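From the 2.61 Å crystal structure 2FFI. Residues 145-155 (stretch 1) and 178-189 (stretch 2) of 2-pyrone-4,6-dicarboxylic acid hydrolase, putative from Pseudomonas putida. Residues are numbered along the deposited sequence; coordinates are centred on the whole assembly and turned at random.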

# COMPACT_ATOMS: atom_id res chain seq x y z
N GLN A 145 6.78 -10.80 4.81
CA GLN A 145 6.84 -11.04 6.26
C GLN A 145 7.74 -10.01 6.91
O GLN A 145 8.79 -9.69 6.36
CB GLN A 145 7.41 -12.41 6.61
CG GLN A 145 6.83 -13.60 5.89
CD GLN A 145 7.58 -13.88 4.62
OE1 GLN A 145 7.27 -13.34 3.57
NE2 GLN A 145 8.59 -14.73 4.73
N VAL A 146 7.37 -9.53 8.09
CA VAL A 146 8.19 -8.53 8.77
C VAL A 146 9.63 -9.01 8.89
O VAL A 146 10.55 -8.19 8.92
CB VAL A 146 7.71 -8.22 10.19
CG1 VAL A 146 8.00 -9.39 11.12
CG2 VAL A 146 8.41 -6.98 10.70
N ALA A 147 9.81 -10.32 8.95
CA ALA A 147 11.14 -10.92 9.09
C ALA A 147 12.09 -10.49 7.98
O ALA A 147 13.28 -10.31 8.23
CB ALA A 147 11.03 -12.43 9.14
N ASP A 148 11.56 -10.31 6.78
CA ASP A 148 12.38 -9.92 5.63
C ASP A 148 12.38 -8.42 5.30
O ASP A 148 13.21 -7.94 4.52
CB ASP A 148 11.95 -10.71 4.40
CG ASP A 148 12.40 -12.15 4.47
OD1 ASP A 148 11.58 -13.06 4.16
OD2 ASP A 148 13.58 -12.38 4.84
N ILE A 149 11.47 -7.67 5.92
CA ILE A 149 11.38 -6.24 5.68
C ILE A 149 12.69 -5.48 5.91
O ILE A 149 13.20 -4.85 4.99
CB ILE A 149 10.26 -5.62 6.53
CG1 ILE A 149 8.92 -6.21 6.09
CG2 ILE A 149 10.23 -4.11 6.39
CD1 ILE A 149 8.65 -6.04 4.63
N PRO A 150 13.25 -5.54 7.13
CA PRO A 150 14.51 -4.81 7.38
C PRO A 150 15.65 -5.11 6.38
O PRO A 150 16.55 -4.29 6.22
CB PRO A 150 14.87 -5.21 8.81
CG PRO A 150 14.23 -6.56 8.97
CD PRO A 150 12.88 -6.35 8.30
N VAL A 151 15.61 -6.27 5.73
CA VAL A 151 16.65 -6.63 4.77
C VAL A 151 16.36 -5.98 3.43
O VAL A 151 17.28 -5.54 2.76
CB VAL A 151 16.75 -8.16 4.58
CG1 VAL A 151 17.80 -8.47 3.54
CG2 VAL A 151 17.11 -8.84 5.90
N LEU A 152 15.09 -5.93 3.05
CA LEU A 152 14.68 -5.33 1.79
C LEU A 152 14.78 -3.81 1.89
O LEU A 152 15.11 -3.14 0.91
CB LEU A 152 13.24 -5.74 1.46
N VAL A 153 14.52 -3.26 3.07
CA VAL A 153 14.59 -1.82 3.31
C VAL A 153 16.03 -1.32 3.25
O VAL A 153 16.30 -0.28 2.66
CB VAL A 153 14.01 -1.43 4.69
CG1 VAL A 153 14.26 0.04 4.95
CG2 VAL A 153 12.53 -1.73 4.75
N ARG A 154 16.93 -2.08 3.87
CA ARG A 154 18.35 -1.74 3.90
C ARG A 154 19.03 -1.92 2.55
O ARG A 154 20.10 -1.37 2.30
CB ARG A 154 19.09 -2.56 4.97
CG ARG A 154 19.22 -1.84 6.32
CD ARG A 154 20.21 -2.53 7.24
NE ARG A 154 19.64 -3.68 7.95
CZ ARG A 154 19.06 -3.62 9.15
NH1 ARG A 154 18.57 -4.72 9.70
NH2 ARG A 154 18.97 -2.46 9.81
N ALA A 155 18.38 -2.68 1.67
CA ALA A 155 18.91 -2.92 0.34
C ALA A 155 18.52 -1.74 -0.56
O ALA A 155 19.30 -1.32 -1.40
CB ALA A 155 18.34 -4.21 -0.22
N GLY A 178 8.43 -7.74 19.85
CA GLY A 178 9.82 -8.13 19.79
C GLY A 178 10.05 -9.20 18.74
O GLY A 178 11.11 -9.82 18.71
N GLN A 179 9.05 -9.42 17.90
CA GLN A 179 9.14 -10.41 16.82
C GLN A 179 10.48 -10.29 16.13
O GLN A 179 11.13 -9.24 16.19
CB GLN A 179 8.06 -10.17 15.78
CG GLN A 179 6.71 -10.70 16.12
CD GLN A 179 5.69 -10.30 15.10
OE1 GLN A 179 5.86 -10.53 13.90
NE2 GLN A 179 4.62 -9.67 15.55
N PRO A 180 10.90 -11.35 15.43
CA PRO A 180 12.17 -11.36 14.72
C PRO A 180 12.32 -10.25 13.69
O PRO A 180 13.43 -9.77 13.44
CB PRO A 180 12.20 -12.75 14.10
CG PRO A 180 10.75 -13.03 13.85
CD PRO A 180 10.14 -12.59 15.16
N GLY A 181 11.23 -9.82 13.08
CA GLY A 181 11.35 -8.76 12.09
C GLY A 181 10.84 -7.39 12.54
O GLY A 181 11.37 -6.34 12.17
N PHE A 182 9.79 -7.41 13.35
CA PHE A 182 9.20 -6.18 13.82
C PHE A 182 10.10 -5.41 14.77
O PHE A 182 10.03 -4.19 14.85
CB PHE A 182 7.89 -6.46 14.52
CG PHE A 182 6.98 -5.28 14.55
CD1 PHE A 182 6.29 -4.91 13.41
CD2 PHE A 182 6.81 -4.55 15.71
CE1 PHE A 182 5.44 -3.82 13.42
CE2 PHE A 182 5.96 -3.46 15.74
CZ PHE A 182 5.27 -3.09 14.59
N ALA A 183 10.93 -6.14 15.50
CA ALA A 183 11.84 -5.52 16.44
C ALA A 183 12.80 -4.61 15.70
O ALA A 183 12.93 -3.43 16.03
CB ALA A 183 12.61 -6.57 17.20
N GLU A 184 13.47 -5.15 14.68
CA GLU A 184 14.42 -4.37 13.89
C GLU A 184 13.72 -3.18 13.26
O GLU A 184 14.32 -2.15 13.01
CB GLU A 184 15.04 -5.24 12.79
CG GLU A 184 15.77 -6.48 13.26
CD GLU A 184 16.19 -7.39 12.11
OE1 GLU A 184 15.31 -8.02 11.49
OE2 GLU A 184 17.41 -7.48 11.82
N LEU A 185 12.42 -3.34 13.00
CA LEU A 185 11.62 -2.29 12.39
C LEU A 185 11.47 -1.08 13.34
O LEU A 185 11.57 0.07 12.89
CB LEU A 185 10.26 -2.87 12.00
CG LEU A 185 9.32 -2.12 11.06
CD1 LEU A 185 8.67 -0.96 11.79
CD2 LEU A 185 10.08 -1.63 9.84
N LEU A 186 11.25 -1.33 14.63
CA LEU A 186 11.08 -0.26 15.61
C LEU A 186 12.41 0.35 15.99
O LEU A 186 12.48 1.21 16.86
CB LEU A 186 10.42 -0.78 16.88
CG LEU A 186 9.14 -1.57 16.73
CD1 LEU A 186 8.69 -2.02 18.09
CD2 LEU A 186 8.09 -0.72 16.06
N THR A 187 13.48 -0.11 15.35
CA THR A 187 14.81 0.37 15.65
C THR A 187 15.55 0.64 14.36
O THR A 187 16.71 1.05 14.37
CB THR A 187 15.61 -0.69 16.46
OG1 THR A 187 14.78 -1.24 17.49
CG2 THR A 187 16.84 -0.06 17.11
N LEU A 188 14.87 0.43 13.24
CA LEU A 188 15.48 0.63 11.93
C LEU A 188 16.11 2.02 11.77
O LEU A 188 15.76 2.96 12.48
CB LEU A 188 14.46 0.41 10.82
CG LEU A 188 14.99 0.37 9.38
CD1 LEU A 188 15.99 -0.78 9.22
CD2 LEU A 188 13.82 0.19 8.42
N SER A 189 17.05 2.12 10.83
CA SER A 189 17.73 3.37 10.54
C SER A 189 17.14 4.00 9.29
O SER A 189 17.74 3.95 8.21
CB SER A 189 19.23 3.12 10.35
OG SER A 189 19.48 2.12 9.38

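The contact buries 532 Å² without a single hydrogen bond between the stretches, so it rests on close packing and one long salt bridge. V146 gives up the most surface. Its CA-to-CB bond points toward the other stretch, and its p rotamer sets V146 CG2 against the backbone of G181 and F182, 3.1 Å from G181 C and 3.0 Å from F182 N. V146 CG2 also lies at the edge of the F182 ring, near its plane, and 3.9 Å from F182 CB.

Such proximity depends on glycine. The CA atoms of A147 and G181 are 3.7 Å apart, and G181 CA makes a CA-H...O contact with V146 O at 3.3 Å. A CB on G181 would point toward the other stretch and clash, 2.1 Å from V146 O and 2.3 Å from A147 N.

From there the backbones diverge, with CA separations of 6.3 Å at P150–L185 and 8.4 Å at R154–S189, and side chains fill the widening gap. L188, second in covered area, starts sideways, but its end comes nearer: CD2 packs 3.5 Å from V153 CG1, while CD1 sits 3.5 Å from R154 NH2. R154 likewise reaches back, its NH1 forming a long salt bridge to E184 OE2 at 3.7 Å. P150 CG approaches E184 OE1 to 3.1 Å, so P150 and R154 approach the carboxylate from the same side, each nearest a different oxygen.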